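Local structure of glycosyl hydrolase family 2, TIM barrel domain protein (Parabacteroides merdae ATCC 43184, 6DXU) at residues D[348-353]-D[377-383]; D[361-367]-D[383-389]; D[284-289]-D[301-307]. The protein is a glycoside hydrolase family 2 beta-glucuronidase of a human gut bacterium and probably hydrolyses terminal glucuronic acid from glucuronide conjugates. All coordinates share one frame; numbering follows the deposited sequence.

Interaction 3 comes first along the chain: segments 284-289 and 301-307 pair the open end of the beta hairpin 286-294/297-305 in the family 2 beta domain that precedes the TIM barrel. The chain then enters the barrel, where interactions 1 and 2 cross, their segments alternating as 348-353, 361-367, 377-383 and 383-389. Interaction 1 closes the loop between two neighbouring barrel helices, and interaction 2 joins the two strands of a beta-alpha-beta unit; they share Ile383, and Cys378 packs on Ile363 and Val385. A salt bridge from Arg304 to Glu380 ties interaction 3 to interaction 1, linking beta domain to barrel, whereas interaction 2 stays about 9 Å from interaction 3 at the nearest atoms.

Interaction 1 (D[348-353]-D[377-383]); sequences MRREMR and LCDELGI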
loop_
_atom_site.group_PDB
_atom_site.type_symbol
_atom_site.label_atom_id
_atom_site.label_comp_id
_atom_site.label_asym_id
_atom_site.label_seq_id
_atom_site.Cartn_x
_atom_site.Cartn_y
_atom_site.Cartn_z
ATOM N N MET D 348 30.863 -17.469 -26.081
ATOM C CA MET D 348 30.692 -16.183 -26.756
ATOM C C MET D 348 31.893 -15.839 -27.638
ATOM O O MET D 348 31.722 -15.352 -28.764
ATOM C CB MET D 348 30.466 -15.078 -25.724
ATOM C CG MET D 348 29.195 -15.267 -24.883
ATOM S SD MET D 348 29.062 -13.872 -23.742
ATOM C CE MET D 348 28.170 -14.585 -22.357
ATOM N N ARG D 349 33.114 -16.050 -27.140
ATOM C CA ARG D 349 34.296 -15.759 -27.962
ATOM C C ARG D 349 34.292 -16.596 -29.240
ATOM O O ARG D 349 34.587 -16.089 -30.333
ATOM C CB ARG D 349 35.583 -16.029 -27.176
ATOM C CG ARG D 349 35.761 -15.190 -25.931
ATOM C CD ARG D 349 37.157 -15.318 -25.310
ATOM N NE ARG D 349 38.029 -14.274 -25.851
ATOM C CZ ARG D 349 37.969 -13.000 -25.458
ATOM N NH1 ARG D 349 37.094 -12.628 -24.516
ATOM N NH2 ARG D 349 38.777 -12.096 -25.999
ATOM N N ARG D 350 33.963 -17.883 -29.124
ATOM C CA ARG D 350 33.938 -18.738 -30.309
ATOM C C ARG D 350 32.905 -18.249 -31.313
ATOM O O ARG D 350 33.185 -18.179 -32.520
ATOM C CB ARG D 350 33.657 -20.190 -29.910
ATOM C CG ARG D 350 33.474 -21.137 -31.094
ATOM C CD ARG D 350 33.428 -22.579 -30.640
ATOM N NE ARG D 350 33.259 -23.507 -31.758
ATOM C CZ ARG D 350 32.973 -24.800 -31.617
ATOM N NH1 ARG D 350 32.817 -25.315 -30.402
ATOM N NH2 ARG D 350 32.834 -25.574 -32.689
ATOM N N GLU D 351 31.709 -17.884 -30.831
ATOM C CA GLU D 351 30.652 -17.422 -31.726
ATOM C C GLU D 351 31.051 -16.138 -32.440
ATOM O O GLU D 351 30.828 -15.987 -33.650
ATOM C CB GLU D 351 29.338 -17.199 -30.956
ATOM C CG GLU D 351 28.187 -16.921 -31.911
ATOM C CD GLU D 351 26.847 -16.787 -31.222
ATOM O OE1 GLU D 351 26.612 -17.496 -30.218
ATOM O OE2 GLU D 351 26.029 -15.972 -31.691
ATOM N N MET D 352 31.585 -15.172 -31.694
ATOM C CA MET D 352 31.926 -13.898 -32.318
ATOM C C MET D 352 33.113 -14.053 -33.261
ATOM O O MET D 352 33.170 -13.390 -34.296
ATOM C CB MET D 352 32.208 -12.839 -31.251
ATOM C CG MET D 352 30.993 -12.531 -30.325
ATOM S SD MET D 352 29.488 -12.114 -31.236
ATOM C CE MET D 352 30.041 -10.615 -32.063
ATOM N N ARG D 353 34.060 -14.927 -32.920
ATOM C CA ARG D 353 35.147 -15.230 -33.847
ATOM C C ARG D 353 34.621 -15.863 -35.137
ATOM O O ARG D 353 35.097 -15.534 -36.233
ATOM C CB ARG D 353 36.164 -16.141 -33.158
ATOM C CG ARG D 353 37.234 -16.714 -34.100
ATOM C CD ARG D 353 38.411 -15.759 -34.160
ATOM N NE ARG D 353 38.364 -14.944 -35.365
ATOM C CZ ARG D 353 38.974 -13.773 -35.503
ATOM N NH1 ARG D 353 38.880 -13.111 -36.649
ATOM N NH2 ARG D 353 39.659 -13.256 -34.491
ATOM N N LEU D 377 33.832 -7.867 -27.371
ATOM C CA LEU D 377 34.293 -8.614 -28.534
ATOM C C LEU D 377 34.043 -7.838 -29.822
ATOM O O LEU D 377 34.859 -7.894 -30.747
ATOM C CB LEU D 377 33.622 -9.989 -28.588
ATOM C CG LEU D 377 34.218 -10.997 -27.608
ATOM C CD1 LEU D 377 33.273 -12.175 -27.385
ATOM C CD2 LEU D 377 35.566 -11.472 -28.158
ATOM N N CYS D 378 32.930 -7.102 -29.900
ATOM C CA CYS D 378 32.691 -6.273 -31.082
ATOM C C CYS D 378 33.731 -5.164 -31.203
ATOM O O CYS D 378 34.188 -4.848 -32.313
ATOM C CB CYS D 378 31.280 -5.687 -31.056
ATOM S SG CYS D 378 29.959 -6.941 -31.278
ATOM N N ASP D 379 34.100 -4.541 -30.079
ATOM C CA ASP D 379 35.178 -3.553 -30.109
ATOM C C ASP D 379 36.477 -4.175 -30.608
ATOM O O ASP D 379 37.221 -3.557 -31.379
ATOM C CB ASP D 379 35.425 -2.979 -28.719
ATOM C CG ASP D 379 34.319 -2.055 -28.236
ATOM O OD1 ASP D 379 33.489 -1.567 -29.037
ATOM O OD2 ASP D 379 34.305 -1.809 -27.010
ATOM N N GLU D 380 36.797 -5.379 -30.120
ATOM C CA GLU D 380 38.091 -5.991 -30.397
ATOM C C GLU D 380 38.148 -6.602 -31.778
ATOM O O GLU D 380 39.226 -6.655 -32.381
ATOM C CB GLU D 380 38.398 -7.083 -29.379
ATOM C CG GLU D 380 38.676 -6.556 -27.998
ATOM C CD GLU D 380 38.775 -7.666 -26.975
ATOM O OE1 GLU D 380 38.888 -8.850 -27.389
ATOM O OE2 GLU D 380 38.735 -7.351 -25.762
ATOM N N LEU D 381 37.024 -7.082 -32.286
ATOM C CA LEU D 381 37.022 -7.760 -33.575
ATOM C C LEU D 381 36.675 -6.844 -34.738
ATOM O O LEU D 381 36.890 -7.233 -35.886
ATOM C CB LEU D 381 36.037 -8.931 -33.555
ATOM C CG LEU D 381 36.410 -10.109 -32.648
ATOM C CD1 LEU D 381 35.214 -11.030 -32.512
ATOM C CD2 LEU D 381 37.605 -10.873 -33.221
ATOM N N GLY D 382 36.106 -5.672 -34.476
ATOM C CA GLY D 382 35.733 -4.741 -35.527
ATOM C C GLY D 382 34.348 -4.982 -36.097
ATOM O O GLY D 382 34.188 -5.147 -37.311
ATOM N N ILE D 383 33.331 -4.995 -35.237
ATOM C CA ILE D 383 31.950 -5.236 -35.645
ATOM C C ILE D 383 31.109 -4.087 -35.105
ATOM O O ILE D 383 30.994 -3.930 -33.885
ATOM C CB ILE D 383 31.418 -6.582 -35.127
ATOM C CG1 ILE D 383 32.290 -7.731 -35.641
ATOM C CG2 ILE D 383 29.936 -6.766 -35.519
ATOM C CD1 ILE D 383 31.903 -9.098 -35.039
#
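Met352 and Leu377 lie at the centre of a helix-helix packing contact within the TIM barrel, where helices 345-357 and 372-381 run side by side. Their short segments make an angle of 43°, with axes 10.7 Å apart, a spacing filled by medium-sized aliphatic chains. Leu377 reaches across with CD1, which lies 3.7 Å from Met352 CG and also touches the backbone of Arg349. Met352 suits this place because its unbranched chain can fold: bends at chi2 and chi3 carry the methyl inward, so that CE sits 3.8 Å from Cys378 SG and equally near Ile383 CD1. Its CB meets Leu381 CD1 at 3.7 Å.

Toward solvent the arginines cover this apolar interior. Arg349 bends at chi3 (92°), laying its guanidinium over Leu377, whose CD2 sits beneath the centre of one face, 3.8 Å from the plane. From there NH2 forms a long salt bridge of 3.5 Å to Glu380 OE1, while NH1 pairs with Glu345; OE2 of Glu380 is taken by Arg304. With an alanine in place of Arg349, the Leu377 methyl would probably lose its cover and Glu380 OE1 this cationic neighbour. One turn on, Arg353 sets one guanidinium face against Leu381, its NH2 3.4 Å from Leu381 CD2, and pairs through NH1 with Asp357 of its own helix. Dispersion between apolar groups therefore carries the interior of the contact, and charge pairing is confined to its solvent-facing margin.

Interaction 2 (D[361-367]-D[383-389]); sequences NFIRLGH and ILVWEEI
Arg364 and Trp386 both start with CG trans to the backbone N (chi1 172° and 165°), which sends the two side chains the same way, alongside each other on one face of the sheet. The arginine stays extended as far as NE, so CD settles over the indole, 3.6 Å from the centroid of the five-membered ring, a CH-pi contact. Glu388 has chi1 69°, with CG wedged between N and the carbonyl carbon, and its carboxylate swings back to meet the arginine. NE and NH2 grip OE1 side-on, the NE bond being 2.9 Å long and close to the guanidinium plane, though it meets OE1 from above the carboxylate plane. Trp386 NE1 is a third donor to Glu388 OE1, meeting the anti lone pair of that oxygen, while His367 ND1 gives OE2 a bond of 3.0 Å in the ring plane.

These residues stand at the C-terminal end of two adjacent parallel strands, 362-364 and 384-388, joined through helix 372-381 as a beta-alpha-beta crossover of the TIM barrel, the end where such barrels carry their active sites. Backbone bonds alternate between the strands, among them Ile363 N to Leu384 O (2.8 Å) and Trp386 N to Ile363 O (2.9 Å).

On the face of Phe362, Leu384 and Trp386, Phe362 CZ lies 3.8 Å from Trp386 CB. Beta-branched Ile363 and Val385 suit the other face, under helix 372-381, where Ile363 CG2 touches Ile383 CG2 at 3.6 Å. Arg364 NH1 also makes a salt bridge to Glu514 and a hydrogen bond to His331, and NH2 a hydrogen bond to Asn429.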
loop_
_atom_site.group_PDB
_atom_site.type_symbol
_atom_site.label_atom_id
_atom_site.label_comp_id
_atom_site.label_asym_id
_atom_site.label_seq_id
_atom_site.Cartn_x
_atom_site.Cartn_y
_atom_site.Cartn_z
ATOM N N ASN D 361 30.725 -7.297 -40.505
ATOM C CA ASN D 361 31.218 -6.046 -39.924
ATOM C C ASN D 361 30.133 -5.275 -39.175
ATOM O O ASN D 361 30.376 -4.130 -38.758
ATOM C CB ASN D 361 31.878 -5.142 -40.985
ATOM C CG ASN D 361 30.891 -4.612 -42.035
ATOM O OD1 ASN D 361 29.683 -4.548 -41.812
ATOM N ND2 ASN D 361 31.419 -4.238 -43.202
ATOM N N PHE D 362 28.950 -5.859 -38.998
ATOM C CA PHE D 362 27.836 -5.163 -38.366
ATOM C C PHE D 362 26.931 -6.195 -37.716
ATOM O O PHE D 362 26.703 -7.267 -38.282
ATOM C CB PHE D 362 27.048 -4.334 -39.391
ATOM C CG PHE D 362 25.782 -3.725 -38.851
ATOM C CD1 PHE D 362 25.815 -2.816 -37.802
ATOM C CD2 PHE D 362 24.559 -4.055 -39.408
ATOM C CE1 PHE D 362 24.626 -2.262 -37.310
ATOM C CE2 PHE D 362 23.382 -3.521 -38.934
ATOM C CZ PHE D 362 23.411 -2.617 -37.877
ATOM N N ILE D 363 26.405 -5.879 -36.535
ATOM C CA ILE D 363 25.478 -6.791 -35.882
ATOM C C ILE D 363 24.406 -5.981 -35.168
ATOM O O ILE D 363 24.688 -4.948 -34.548
ATOM C CB ILE D 363 26.205 -7.759 -34.913
ATOM C CG1 ILE D 363 25.246 -8.854 -34.414
ATOM C CG2 ILE D 363 26.849 -7.002 -33.743
ATOM C CD1 ILE D 363 25.937 -9.985 -33.645
ATOM N N ARG D 364 23.175 -6.445 -35.279
ATOM C CA ARG D 364 22.083 -5.993 -34.427
ATOM C C ARG D 364 21.874 -7.073 -33.375
ATOM O O ARG D 364 21.655 -8.238 -33.720
ATOM C CB ARG D 364 20.826 -5.745 -35.258
ATOM C CG ARG D 364 19.541 -5.439 -34.456
ATOM C CD ARG D 364 18.424 -5.036 -35.403
ATOM N NE ARG D 364 17.121 -4.969 -34.743
ATOM C CZ ARG D 364 16.062 -5.706 -35.058
ATOM N NH1 ARG D 364 16.123 -6.610 -36.031
ATOM N NH2 ARG D 364 14.928 -5.535 -34.387
ATOM N N LEU D 365 21.985 -6.701 -32.098
ATOM C CA LEU D 365 22.115 -7.688 -31.020
ATOM C C LEU D 365 20.747 -8.226 -30.584
ATOM O O LEU D 365 20.364 -8.181 -29.416
ATOM C CB LEU D 365 22.884 -7.084 -29.850
ATOM C CG LEU D 365 24.357 -6.804 -30.169
ATOM C CD1 LEU D 365 25.060 -6.091 -29.019
ATOM C CD2 LEU D 365 25.078 -8.118 -30.475
ATOM N N GLY D 366 20.025 -8.788 -31.554
ATOM C CA GLY D 366 18.707 -9.300 -31.244
ATOM C C GLY D 366 17.823 -8.163 -30.793
ATOM O O GLY D 366 17.921 -7.036 -31.291
ATOM N N HIS D 367 16.965 -8.438 -29.815
ATOM C CA HIS D 367 15.982 -7.458 -29.382
ATOM C C HIS D 367 16.261 -6.919 -27.981
ATOM O O HIS D 367 15.334 -6.439 -27.314
ATOM C CB HIS D 367 14.580 -8.071 -29.451
ATOM C CG HIS D 367 14.223 -8.573 -30.815
ATOM N ND1 HIS D 367 14.347 -7.796 -31.948
ATOM C CD2 HIS D 367 13.795 -9.787 -31.238
ATOM C CE1 HIS D 367 13.982 -8.500 -33.006
ATOM N NE2 HIS D 367 13.640 -9.710 -32.603
ATOM N N ILE D 383 33.331 -4.995 -35.237
ATOM C CA ILE D 383 31.950 -5.236 -35.645
ATOM C C ILE D 383 31.109 -4.087 -35.105
ATOM O O ILE D 383 30.994 -3.930 -33.885
ATOM C CB ILE D 383 31.418 -6.582 -35.127
ATOM C CG1 ILE D 383 32.290 -7.731 -35.641
ATOM C CG2 ILE D 383 29.936 -6.766 -35.519
ATOM C CD1 ILE D 383 31.903 -9.098 -35.039
ATOM N N LEU D 384 30.546 -3.273 -36.001
ATOM C CA LEU D 384 29.660 -2.190 -35.588
ATOM C C LEU D 384 28.361 -2.762 -35.008
ATOM O O LEU D 384 27.954 -3.882 -35.328
ATOM C CB LEU D 384 29.354 -1.272 -36.770
ATOM C CG LEU D 384 30.580 -0.519 -37.308
ATOM C CD1 LEU D 384 30.351 -0.037 -38.739
ATOM C CD2 LEU D 384 30.922 0.636 -36.384
ATOM N N VAL D 385 27.694 -1.975 -34.156
ATOM C CA VAL D 385 26.614 -2.499 -33.324
ATOM C C VAL D 385 25.376 -1.605 -33.355
ATOM O O VAL D 385 25.466 -0.383 -33.171
ATOM C CB VAL D 385 27.087 -2.689 -31.868
ATOM C CG1 VAL D 385 25.904 -2.901 -30.914
ATOM C CG2 VAL D 385 28.043 -3.865 -31.786
ATOM N N TRP D 386 24.221 -2.246 -33.546
ATOM C CA TRP D 386 22.894 -1.736 -33.215
ATOM C C TRP D 386 22.404 -2.535 -32.012
ATOM O O TRP D 386 22.372 -3.776 -32.055
ATOM C CB TRP D 386 21.980 -1.888 -34.434
ATOM C CG TRP D 386 20.460 -1.772 -34.321
ATOM C CD1 TRP D 386 19.649 -2.041 -33.232
ATOM C CD2 TRP D 386 19.568 -1.410 -35.391
ATOM N NE1 TRP D 386 18.325 -1.847 -33.568
ATOM C CE2 TRP D 386 18.247 -1.465 -34.881
ATOM C CE3 TRP D 386 19.760 -1.041 -36.722
ATOM C CZ2 TRP D 386 17.137 -1.165 -35.663
ATOM C CZ3 TRP D 386 18.653 -0.733 -37.491
ATOM C CH2 TRP D 386 17.363 -0.807 -36.968
ATOM N N GLU D 387 22.095 -1.834 -30.920
ATOM C CA GLU D 387 21.620 -2.478 -29.704
ATOM C C GLU D 387 20.330 -1.800 -29.265
ATOM O O GLU D 387 20.275 -0.563 -29.175
ATOM C CB GLU D 387 22.693 -2.421 -28.603
ATOM C CG GLU D 387 22.425 -3.391 -27.429
ATOM C CD GLU D 387 23.540 -3.376 -26.397
ATOM O OE1 GLU D 387 24.149 -2.300 -26.151
ATOM O OE2 GLU D 387 23.816 -4.448 -25.836
ATOM N N GLU D 388 19.296 -2.600 -28.962
ATOM C CA GLU D 388 17.961 -2.052 -28.731
ATOM C C GLU D 388 17.370 -2.543 -27.415
ATOM O O GLU D 388 17.863 -3.499 -26.813
ATOM C CB GLU D 388 16.998 -2.406 -29.879
ATOM C CG GLU D 388 16.604 -3.875 -29.986
ATOM C CD GLU D 388 15.899 -4.176 -31.322
ATOM O OE1 GLU D 388 16.294 -3.584 -32.349
ATOM O OE2 GLU D 388 14.920 -4.957 -31.332
ATOM N N ILE D 389 16.323 -1.851 -26.955
ATOM C CA ILE D 389 15.573 -2.300 -25.780
ATOM C C ILE D 389 14.532 -3.313 -26.229
ATOM O O ILE D 389 14.096 -3.275 -27.394
ATOM C CB ILE D 389 14.892 -1.141 -25.028
ATOM C CG1 ILE D 389 13.950 -0.365 -25.951
ATOM C CG2 ILE D 389 15.934 -0.245 -24.387
ATOM C CD1 ILE D 389 12.922 0.517 -25.177
HETATM O O HOH W 1 19.902 -5.361 -29.470
#

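Interaction 3 (D[284-289]-D[301-307]); sequences QLYTCE and TEERFGF
Thr301, starting the second segment, sends its backbone O toward Glu289 CA, and from here the chain runs antiparallel to 284-289 in the beta hairpin 286-294/297-305 of the family 2 beta domain. Glu302 lies over Thr287, whose CG2 is 3.7 Å from Glu302 OE2; Glu302 OE1 and Glu289 OE2 are joined by a water that donates to both, which probably eases the closeness of two like charges, while Glu289 OE1 is held by Tyr244 OH. Glu303 forms a hydrogen-bonded pair with Cys288, the N-H of Cys288 meeting Glu303 O at 2.7 Å.

Arg304 suits the edge facing the barrel: bent at chi3 (-47°), it lays its guanidinium flat against Leu285, with CD1 3.6 Å above the plane over its centre, while NH2 makes its salt bridge with Glu380. Phe305, hydrogen-bonded with Tyr286 through both backbones, brings its ring under Tyr286 CB, which sits over the face 3.7 Å from the centroid, a CH-pi contact. The two rings themselves are slid apart and barely overlap. Phe307 finishes the aromatic cluster in a T-shaped pair, planes at 83°, its edge directed at the face of Tyr286 and its CD2 3.7 Å from Tyr286 CE2.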
loop_
_atom_site.group_PDB
_atom_site.type_symbol
_atom_site.label_atom_id
_atom_site.label_comp_id
_atom_site.label_asym_id
_atom_site.label_seq_id
_atom_site.Cartn_x
_atom_site.Cartn_y
_atom_site.Cartn_z
ATOM N N GLN D 284 41.303 -0.754 -33.348
ATOM C CA GLN D 284 42.367 -0.349 -32.441
ATOM C C GLN D 284 41.747 0.513 -31.356
ATOM O O GLN D 284 40.942 1.396 -31.656
ATOM C CB GLN D 284 43.488 0.393 -33.189
ATOM C CG GLN D 284 44.228 -0.519 -34.170
ATOM C CD GLN D 284 45.460 0.118 -34.793
ATOM O OE1 GLN D 284 45.366 0.875 -35.759
ATOM N NE2 GLN D 284 46.626 -0.204 -34.252
ATOM N N LEU D 285 42.118 0.250 -30.106
ATOM C CA LEU D 285 41.509 0.889 -28.952
ATOM C C LEU D 285 42.563 1.601 -28.115
ATOM O O LEU D 285 43.693 1.131 -27.973
ATOM C CB LEU D 285 40.792 -0.156 -28.078
ATOM C CG LEU D 285 39.768 -0.996 -28.842
ATOM C CD1 LEU D 285 39.483 -2.313 -28.131
ATOM C CD2 LEU D 285 38.527 -0.158 -28.930
ATOM N N TYR D 286 42.158 2.711 -27.527
ATOM C CA TYR D 286 42.914 3.358 -26.471
ATOM C C TYR D 286 42.447 2.829 -25.119
ATOM O O TYR D 286 41.341 2.300 -24.980
ATOM C CB TYR D 286 42.723 4.871 -26.518
ATOM C CG TYR D 286 43.478 5.569 -27.630
ATOM C CD1 TYR D 286 44.636 6.283 -27.358
ATOM C CD2 TYR D 286 43.045 5.496 -28.946
ATOM C CE1 TYR D 286 45.341 6.921 -28.368
ATOM C CE2 TYR D 286 43.739 6.127 -29.968
ATOM C CZ TYR D 286 44.887 6.844 -29.667
ATOM O OH TYR D 286 45.592 7.479 -30.663
ATOM N N THR D 287 43.287 3.007 -24.106
ATOM C CA THR D 287 42.936 2.567 -22.764
ATOM C C THR D 287 43.038 3.740 -21.806
ATOM O O THR D 287 44.065 4.418 -21.760
ATOM C CB THR D 287 43.851 1.442 -22.287
ATOM O OG1 THR D 287 43.802 0.356 -23.221
ATOM C CG2 THR D 287 43.372 0.945 -20.924
ATOM N N CYS D 288 41.993 3.967 -21.023
ATOM C CA CYS D 288 42.042 4.974 -19.979
ATOM C C CYS D 288 42.169 4.243 -18.648
ATOM O O CYS D 288 41.344 3.379 -18.327
ATOM C CB CYS D 288 40.805 5.874 -20.031
ATOM S SG CYS D 288 40.763 7.165 -18.742
ATOM N N GLU D 289 43.217 4.562 -17.896
ATOM C CA GLU D 289 43.509 3.917 -16.622
ATOM C C GLU D 289 43.313 4.945 -15.514
ATOM O O GLU D 289 43.956 5.994 -15.526
ATOM C CB GLU D 289 44.935 3.364 -16.626
ATOM C CG GLU D 289 45.421 2.770 -15.318
ATOM C CD GLU D 289 46.873 2.317 -15.408
ATOM O OE1 GLU D 289 47.763 3.185 -15.578
ATOM O OE2 GLU D 289 47.117 1.095 -15.320
ATOM N N THR D 301 41.534 0.931 -12.050
ATOM C CA THR D 301 40.711 0.227 -13.013
ATOM C C THR D 301 40.954 0.849 -14.376
ATOM O O THR D 301 41.507 1.945 -14.487
ATOM C CB THR D 301 39.219 0.264 -12.617
ATOM O OG1 THR D 301 38.466 -0.575 -13.498
ATOM C CG2 THR D 301 38.659 1.690 -12.642
ATOM N N GLU D 302 40.538 0.152 -15.424
ATOM C CA GLU D 302 40.762 0.703 -16.747
ATOM C C GLU D 302 39.515 0.521 -17.593
ATOM O O GLU D 302 38.650 -0.309 -17.311
ATOM C CB GLU D 302 41.979 0.088 -17.449
ATOM C CG GLU D 302 41.941 -1.397 -17.624
ATOM C CD GLU D 302 43.161 -1.902 -18.389
ATOM O OE1 GLU D 302 44.291 -1.751 -17.878
ATOM O OE2 GLU D 302 42.990 -2.425 -19.513
ATOM N N GLU D 303 39.421 1.361 -18.611
ATOM C CA GLU D 303 38.298 1.384 -19.526
ATOM C C GLU D 303 38.846 1.724 -20.900
ATOM O O GLU D 303 39.699 2.604 -21.032
ATOM C CB GLU D 303 37.245 2.408 -19.077
ATOM C CG GLU D 303 36.009 2.437 -19.946
ATOM C CD GLU D 303 34.966 1.415 -19.515
ATOM O OE1 GLU D 303 35.224 0.660 -18.547
ATOM O OE2 GLU D 303 33.888 1.374 -20.145
ATOM N N ARG D 304 38.360 1.026 -21.914
ATOM C CA ARG D 304 38.835 1.188 -23.273
ATOM C C ARG D 304 37.856 2.033 -24.076
ATOM O O ARG D 304 36.671 2.142 -23.751
ATOM C CB ARG D 304 39.026 -0.179 -23.932
ATOM C CG ARG D 304 40.089 -1.037 -23.258
ATOM C CD ARG D 304 40.321 -2.335 -24.016
ATOM N NE ARG D 304 39.066 -3.001 -24.365
ATOM C CZ ARG D 304 38.994 -4.161 -25.014
ATOM N NH1 ARG D 304 40.107 -4.785 -25.384
ATOM N NH2 ARG D 304 37.815 -4.699 -25.302
ATOM N N PHE D 305 38.370 2.641 -25.137
ATOM C CA PHE D 305 37.541 3.439 -26.028
ATOM C C PHE D 305 38.244 3.522 -27.374
ATOM O O PHE D 305 39.409 3.145 -27.507
ATOM C CB PHE D 305 37.273 4.833 -25.440
ATOM C CG PHE D 305 38.462 5.766 -25.513
ATOM C CD1 PHE D 305 39.474 5.691 -24.562
ATOM C CD2 PHE D 305 38.562 6.713 -26.522
ATOM C CE1 PHE D 305 40.568 6.550 -24.612
ATOM C CE2 PHE D 305 39.666 7.571 -26.584
ATOM C CZ PHE D 305 40.655 7.487 -25.623
ATOM N N GLY D 306 37.530 4.025 -28.368
ATOM C CA GLY D 306 38.107 4.188 -29.691
ATOM C C GLY D 306 37.637 5.473 -30.334
ATOM O O GLY D 306 36.560 5.987 -30.028
ATOM N N PHE D 307 38.473 5.994 -31.241
ATOM C CA PHE D 307 38.157 7.168 -32.047
ATOM C C PHE D 307 37.650 6.702 -33.408
ATOM O O PHE D 307 38.362 5.985 -34.120
ATOM C CB PHE D 307 39.399 8.055 -32.243
ATOM C CG PHE D 307 39.817 8.831 -31.010
ATOM C CD1 PHE D 307 39.068 9.920 -30.566
ATOM C CD2 PHE D 307 40.965 8.478 -30.315
ATOM C CE1 PHE D 307 39.450 10.646 -29.446
ATOM C CE2 PHE D 307 41.366 9.197 -29.199
ATOM C CZ PHE D 307 40.600 10.280 -28.758
HETATM O O HOH W 2 40.906 4.366 -31.558
HETATM O O HOH W 3 45.525 -0.919 -15.324
#